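Local atomic coordinates of cyclopropane mycolic acid synthase MmaA2 (Mycobacterium tuberculosis, PDB entry 1TPY), a protein that transfers a methylene group from S-adenosyl-L-methionine to a double bond of mycolic acids, forming the cis cyclopropane ring at the distal position of alpha-mycolates. Residues 172-177 and 182-187; 210-215 and 281-286. All coordinates share one frame; numbering follows the deposited sequence.

Interaction 1. Residues 172-177 and 182-187; sequences LTRQQM and LPLTLW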
loop_
_atom_site.group_PDB
_atom_site.type_symbol
_atom_site.label_atom_id
_atom_site.label_comp_id
_atom_site.label_asym_id
_atom_site.label_seq_id
_atom_site.Cartn_x
_atom_site.Cartn_y
_atom_site.Cartn_z
ATOM N N LEU A 172 2.450 -15.230 6.601
ATOM C CA LEU A 172 3.294 -16.407 6.712
ATOM C C LEU A 172 2.463 -17.607 6.291
ATOM O O LEU A 172 1.251 -17.615 6.472
ATOM C CB LEU A 172 3.744 -16.619 8.159
ATOM C CG LEU A 172 5.006 -15.932 8.670
ATOM C CD1 LEU A 172 4.847 -14.416 8.643
ATOM C CD2 LEU A 172 5.276 -16.428 10.085
ATOM N N THR A 173 3.111 -18.613 5.723
ATOM C CA THR A 173 2.402 -19.824 5.347
ATOM C C THR A 173 2.107 -20.508 6.678
ATOM O O THR A 173 2.619 -20.088 7.719
ATOM C CB THR A 173 3.285 -20.753 4.498
ATOM O OG1 THR A 173 4.473 -21.089 5.233
ATOM C CG2 THR A 173 3.683 -20.060 3.189
ATOM N N ARG A 174 1.288 -21.552 6.658
ATOM C CA ARG A 174 0.971 -22.259 7.889
ATOM C C ARG A 174 2.247 -22.879 8.453
ATOM O O ARG A 174 2.444 -22.923 9.665
ATOM C CB ARG A 174 -0.070 -23.349 7.627
ATOM C CG ARG A 174 -1.401 -22.826 7.090
ATOM C CD ARG A 174 -2.298 -23.963 6.592
ATOM N NE ARG A 174 -2.768 -24.826 7.673
ATOM C CZ ARG A 174 -3.580 -24.427 8.648
ATOM N NH1 ARG A 174 -3.955 -25.279 9.591
ATOM N NH2 ARG A 174 -4.023 -23.176 8.678
ATOM N N GLN A 175 3.120 -23.345 7.568
ATOM C CA GLN A 175 4.362 -23.975 8.003
ATOM C C GLN A 175 5.296 -22.956 8.640
ATOM O O GLN A 175 5.954 -23.252 9.634
ATOM C CB GLN A 175 5.057 -24.675 6.824
ATOM C CG GLN A 175 6.338 -25.443 7.202
ATOM C CD GLN A 175 6.107 -26.489 8.290
ATOM O OE1 GLN A 175 6.786 -26.495 9.316
ATOM N NE2 GLN A 175 5.145 -27.377 8.068
ATOM N N GLN A 176 5.361 -21.755 8.073
ATOM C CA GLN A 176 6.230 -20.728 8.633
ATOM C C GLN A 176 5.756 -20.381 10.040
ATOM O O GLN A 176 6.569 -20.189 10.942
ATOM C CB GLN A 176 6.251 -19.487 7.738
ATOM C CG GLN A 176 6.862 -19.753 6.356
ATOM C CD GLN A 176 6.837 -18.531 5.443
ATOM O OE1 GLN A 176 5.851 -17.799 5.390
ATOM N NE2 GLN A 176 7.921 -18.319 4.711
ATOM N N MET A 177 4.442 -20.319 10.231
ATOM C CA MET A 177 3.896 -20.029 11.548
ATOM C C MET A 177 4.338 -21.122 12.516
ATOM O O MET A 177 4.755 -20.840 13.637
ATOM C CB MET A 177 2.367 -19.967 11.506
ATOM C CG MET A 177 1.813 -18.683 10.912
ATOM S SD MET A 177 0.021 -18.582 11.071
ATOM C CE MET A 177 -0.487 -18.714 9.360
ATOM N N LEU A 182 4.075 -19.911 16.296
ATOM C CA LEU A 182 2.895 -19.044 16.378
ATOM C C LEU A 182 1.639 -19.908 16.257
ATOM O O LEU A 182 1.420 -20.538 15.232
ATOM C CB LEU A 182 2.934 -18.007 15.247
ATOM C CG LEU A 182 3.670 -16.673 15.447
ATOM C CD1 LEU A 182 4.823 -16.794 16.429
ATOM C CD2 LEU A 182 4.145 -16.181 14.093
ATOM N N PRO A 183 0.791 -19.931 17.299
ATOM C CA PRO A 183 -0.440 -20.738 17.296
ATOM C C PRO A 183 -1.640 -20.202 16.515
ATOM O O PRO A 183 -1.855 -18.994 16.426
ATOM C CB PRO A 183 -0.759 -20.861 18.779
ATOM C CG PRO A 183 -0.388 -19.484 19.274
ATOM C CD PRO A 183 0.972 -19.266 18.604
ATOM N N LEU A 184 -2.429 -21.124 15.971
ATOM C CA LEU A 184 -3.637 -20.772 15.233
ATOM C C LEU A 184 -4.749 -20.674 16.273
ATOM O O LEU A 184 -5.418 -21.657 16.572
ATOM C CB LEU A 184 -3.973 -21.857 14.202
ATOM C CG LEU A 184 -2.977 -22.035 13.051
ATOM C CD1 LEU A 184 -3.274 -23.323 12.281
ATOM C CD2 LEU A 184 -3.054 -20.821 12.133
ATOM N N THR A 185 -4.940 -19.481 16.819
ATOM C CA THR A 185 -5.941 -19.257 17.852
ATOM C C THR A 185 -7.300 -18.847 17.303
ATOM O O THR A 185 -7.410 -18.373 16.172
ATOM C CB THR A 185 -5.480 -18.158 18.812
ATOM O OG1 THR A 185 -5.445 -16.905 18.113
ATOM C CG2 THR A 185 -4.083 -18.478 19.352
ATOM N N LEU A 186 -8.333 -19.032 18.115
ATOM C CA LEU A 186 -9.677 -18.657 17.711
ATOM C C LEU A 186 -9.717 -17.152 17.478
ATOM O O LEU A 186 -10.378 -16.677 16.556
ATOM C CB LEU A 186 -10.691 -19.058 18.784
ATOM C CG LEU A 186 -11.467 -20.340 18.451
ATOM C CD1 LEU A 186 -10.498 -21.482 18.156
ATOM C CD2 LEU A 186 -12.392 -20.692 19.611
ATOM N N TRP A 187 -8.989 -16.408 18.306
ATOM C CA TRP A 187 -8.951 -14.963 18.159
ATOM C C TRP A 187 -8.396 -14.587 16.789
ATOM O O TRP A 187 -8.915 -13.685 16.139
ATOM C CB TRP A 187 -8.080 -14.315 19.242
ATOM C CG TRP A 187 -7.842 -12.862 18.956
ATOM C CD1 TRP A 187 -8.701 -11.822 19.194
ATOM C CD2 TRP A 187 -6.724 -12.305 18.257
ATOM N NE1 TRP A 187 -8.186 -10.655 18.679
ATOM C CE2 TRP A 187 -6.975 -10.923 18.098
ATOM C CE3 TRP A 187 -5.533 -12.842 17.745
ATOM C CZ2 TRP A 187 -6.080 -10.070 17.448
ATOM C CZ3 TRP A 187 -4.642 -11.992 17.096
ATOM C CH2 TRP A 187 -4.921 -10.621 16.954
#
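L184 reaches back across the turn and spreads its two methyl branches over two residues of helix 174-179. CD2 lies 3.9 Å from M177 SD, while CD1 rests against the guanidinium of R174, 3.4 Å from its NH1. The arginine gets there by a kink: its chain bends at CG-CD (chi3 68°), which swings the charged group back toward the leucine. This is a van der Waals contact, the methyl meeting the planar group obliquely. A long, flexible arginine suits this exposed border, since its aliphatic length can follow the surface while the charged end stays at the exposed surface.

M177 is the centre of the contact. Chi1 (-77°) sets its CG beside the backbone N, and the nearly extended next torsion carries SD out to L184; the two side chains cross at about a right angle. M177 CB faces L182 CB at 4.3 Å. From the backbone, M177 O accepts a nearly straight bond from L182 N (2.9 Å, 172° at the hydrogen), tying the two segments together just where the chain turns. L182 CD2 also meets L172 CD2 at 4.2 Å, again crosswise.

The helix starts with a capping box: T173 OG1 accepts from Q176 N, and Q176 OE1 accepts from T173 N at 2.9 Å. Threonine and glutamine thus satisfy each other's backbone N-H groups. L184 itself centres an inverse gamma turn, and T185 then caps helix 186-199 through L188 N.

The contact lies at the surface, where the chain leaves strand 163-171, makes short helix 174-179 and turns into helix 186-199; V275, at the end of helix 256-275, and Y277 just beyond it, back L182.

Interaction 2. Residues 210-215 and 281-286; sequences MVEEQS and NQFTLA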
loop_
_atom_site.group_PDB
_atom_site.type_symbol
_atom_site.label_atom_id
_atom_site.label_comp_id
_atom_site.label_asym_id
_atom_site.label_seq_id
_atom_site.Cartn_x
_atom_site.Cartn_y
_atom_site.Cartn_z
ATOM N N MET A 210 4.320 -16.864 -2.977
ATOM C CA MET A 210 3.361 -16.530 -4.031
ATOM C C MET A 210 3.882 -15.391 -4.900
ATOM O O MET A 210 3.795 -15.452 -6.126
ATOM C CB MET A 210 2.009 -16.136 -3.434
ATOM C CG MET A 210 1.136 -17.305 -3.003
ATOM S SD MET A 210 -0.373 -16.730 -2.163
ATOM C CE MET A 210 -0.992 -15.635 -3.410
ATOM N N VAL A 211 4.412 -14.350 -4.258
ATOM C CA VAL A 211 4.967 -13.202 -4.975
ATOM C C VAL A 211 6.172 -13.637 -5.811
ATOM O O VAL A 211 6.267 -13.311 -6.995
ATOM C CB VAL A 211 5.423 -12.090 -3.999
ATOM C CG1 VAL A 211 6.113 -10.969 -4.770
ATOM C CG2 VAL A 211 4.228 -11.540 -3.237
ATOM N N GLU A 212 7.087 -14.376 -5.189
ATOM C CA GLU A 212 8.289 -14.851 -5.878
ATOM C C GLU A 212 7.955 -15.723 -7.080
ATOM O O GLU A 212 8.400 -15.460 -8.192
ATOM C CB GLU A 212 9.178 -15.665 -4.930
ATOM C CG GLU A 212 9.610 -14.926 -3.680
ATOM C CD GLU A 212 10.479 -15.790 -2.778
ATOM O OE1 GLU A 212 10.090 -16.949 -2.496
ATOM O OE2 GLU A 212 11.543 -15.311 -2.346
ATOM N N GLU A 213 7.174 -16.769 -6.841
ATOM C CA GLU A 213 6.797 -17.697 -7.889
ATOM C C GLU A 213 6.029 -17.058 -9.042
ATOM O O GLU A 213 6.383 -17.253 -10.201
ATOM C CB GLU A 213 5.979 -18.842 -7.289
ATOM C CG GLU A 213 6.762 -19.675 -6.287
ATOM C CD GLU A 213 5.936 -20.799 -5.704
ATOM O OE1 GLU A 213 4.759 -20.941 -6.101
ATOM O OE2 GLU A 213 6.460 -21.541 -4.852
ATOM N N GLN A 214 4.983 -16.301 -8.724
ATOM C CA GLN A 214 4.173 -15.649 -9.750
ATOM C C GLN A 214 4.964 -14.625 -10.552
ATOM O O GLN A 214 4.838 -14.553 -11.772
ATOM C CB GLN A 214 2.964 -14.962 -9.118
ATOM C CG GLN A 214 1.908 -15.909 -8.560
ATOM C CD GLN A 214 1.121 -16.639 -9.642
ATOM O OE1 GLN A 214 0.120 -17.293 -9.353
ATOM N NE2 GLN A 214 1.570 -16.529 -10.895
ATOM N N SER A 215 5.787 -13.835 -9.875
ATOM C CA SER A 215 6.570 -12.824 -10.569
ATOM C C SER A 215 7.692 -13.463 -11.376
ATOM O O SER A 215 8.134 -12.904 -12.379
ATOM C CB SER A 215 7.150 -11.809 -9.577
ATOM O OG SER A 215 8.103 -12.407 -8.719
ATOM N N ASN A 281 6.769 -6.737 3.134
ATOM C CA ASN A 281 7.996 -6.761 2.352
ATOM C C ASN A 281 8.043 -5.883 1.117
ATOM O O ASN A 281 7.017 -5.597 0.496
ATOM C CB ASN A 281 8.295 -8.197 1.902
ATOM C CG ASN A 281 8.671 -9.109 3.053
ATOM O OD1 ASN A 281 7.826 -9.799 3.626
ATOM N ND2 ASN A 281 9.946 -9.110 3.399
ATOM N N GLN A 282 9.252 -5.463 0.769
ATOM C CA GLN A 282 9.475 -4.679 -0.435
ATOM C C GLN A 282 10.226 -5.590 -1.408
ATOM O O GLN A 282 11.355 -6.022 -1.141
ATOM C CB GLN A 282 10.292 -3.412 -0.148
ATOM C CG GLN A 282 9.485 -2.319 0.538
ATOM C CD GLN A 282 10.117 -0.946 0.439
ATOM O OE1 GLN A 282 9.485 0.064 0.759
ATOM N NE2 GLN A 282 11.363 -0.896 -0.002
ATOM N N PHE A 283 9.577 -5.903 -2.525
ATOM C CA PHE A 283 10.178 -6.762 -3.536
ATOM C C PHE A 283 10.675 -5.947 -4.719
ATOM O O PHE A 283 9.887 -5.298 -5.416
ATOM C CB PHE A 283 9.175 -7.781 -4.054
ATOM C CG PHE A 283 8.652 -8.726 -3.012
ATOM C CD1 PHE A 283 7.596 -8.360 -2.192
ATOM C CD2 PHE A 283 9.185 -10.005 -2.889
ATOM C CE1 PHE A 283 7.067 -9.255 -1.264
ATOM C CE2 PHE A 283 8.664 -10.910 -1.963
ATOM C CZ PHE A 283 7.603 -10.531 -1.149
ATOM N N THR A 284 11.980 -5.978 -4.947
ATOM C CA THR A 284 12.553 -5.257 -6.068
ATOM C C THR A 284 12.585 -6.249 -7.220
ATOM O O THR A 284 13.410 -7.158 -7.236
ATOM C CB THR A 284 13.977 -4.766 -5.751
ATOM O OG1 THR A 284 13.929 -3.881 -4.625
ATOM C CG2 THR A 284 14.559 -4.015 -6.943
ATOM N N LEU A 285 11.661 -6.072 -8.164
ATOM C CA LEU A 285 11.525 -6.952 -9.322
ATOM C C LEU A 285 12.008 -6.303 -10.615
ATOM O O LEU A 285 11.465 -5.285 -11.059
ATOM C CB LEU A 285 10.061 -7.367 -9.466
ATOM C CG LEU A 285 9.502 -8.070 -8.229
ATOM C CD1 LEU A 285 7.987 -8.100 -8.276
ATOM C CD2 LEU A 285 10.073 -9.476 -8.152
ATOM N N ALA A 286 13.015 -6.917 -11.229
ATOM C CA ALA A 286 13.597 -6.404 -12.462
ATOM C C ALA A 286 13.292 -7.307 -13.654
ATOM O O ALA A 286 13.326 -8.533 -13.541
ATOM C CB ALA A 286 15.109 -6.253 -12.288
#
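The F283 ring carries a methyl of V211 on one face: CG1 sits 3.6 Å from the ring centroid and only 6° off the normal, a well-centred CH-pi contact. The other valine branch, CG2, stands off toward the CE1-CZ side of the ring, and V211 CB is 3.9 Å from F283 CZ. E212 comes to the same ring obliquely, E212 CG lying 4.5 Å from F283 CE2, so the aliphatic part of the acid does the touching. With CG1 anti to the backbone N (chi1 175°), the valine aims that branch down at the ring, and the two side chains approach from opposite directions. A branched, compact residue suits a helix face that must lie close to a flat aromatic.

One turn on, S215 meets L285. Its CB is 4.0 Å from both leucine methyls, CD1 and CD2, and its OG is 3.6 Å from CD2. This buried hydroxyl is turned back on its own helix, OG standing between backbone N and carbonyl carbon, and donates to V211 O at 2.7 Å. The same carbonyl accepts S215 N from the opposite face of its plane. Because its hydroxyl donates to the helix's own carbonyl, the serine can lie against leucine without a buried, unmet hydrogen.

F283 and L285, two residues apart on the strand, both point to the helix, while L222 and R225 of strand 221-227 and T170 of strand 163-171 also touch the phenyl ring. F151 of helix 147-157 meets both S215 and L285. The short axes run 14° from parallel, 10.8 Å apart: helix 208-218 packed lengthwise on the central sheet, as in the alpha/beta Rossmann-like fold of S-adenosylmethionine-dependent methyltransferases, whose final strand is antiparallel to its neighbours.

Interactions 1 and 2 follow each other along the chain, the first closing before the second opens, with helix 186-199 leading on to helix 208-218. Their centres are about 22 Å apart and their nearest atoms about 7 Å, without touching. Interaction 1 is peripheral, its centre about 23 Å from the centre of the chain; that of interaction 2, which is buried, lies at about 15 Å. Strand 163-171 runs directly into segment 172-177 and also pairs with strand 278-286, so one strand serves both. Neither contact forms the cofactor site, the F283 side chain being about 14 Å from bound S-adenosylhomocysteine; the separate ligand cetyl-trimethyl-ammonium lies about 10 Å from the side chain of L172.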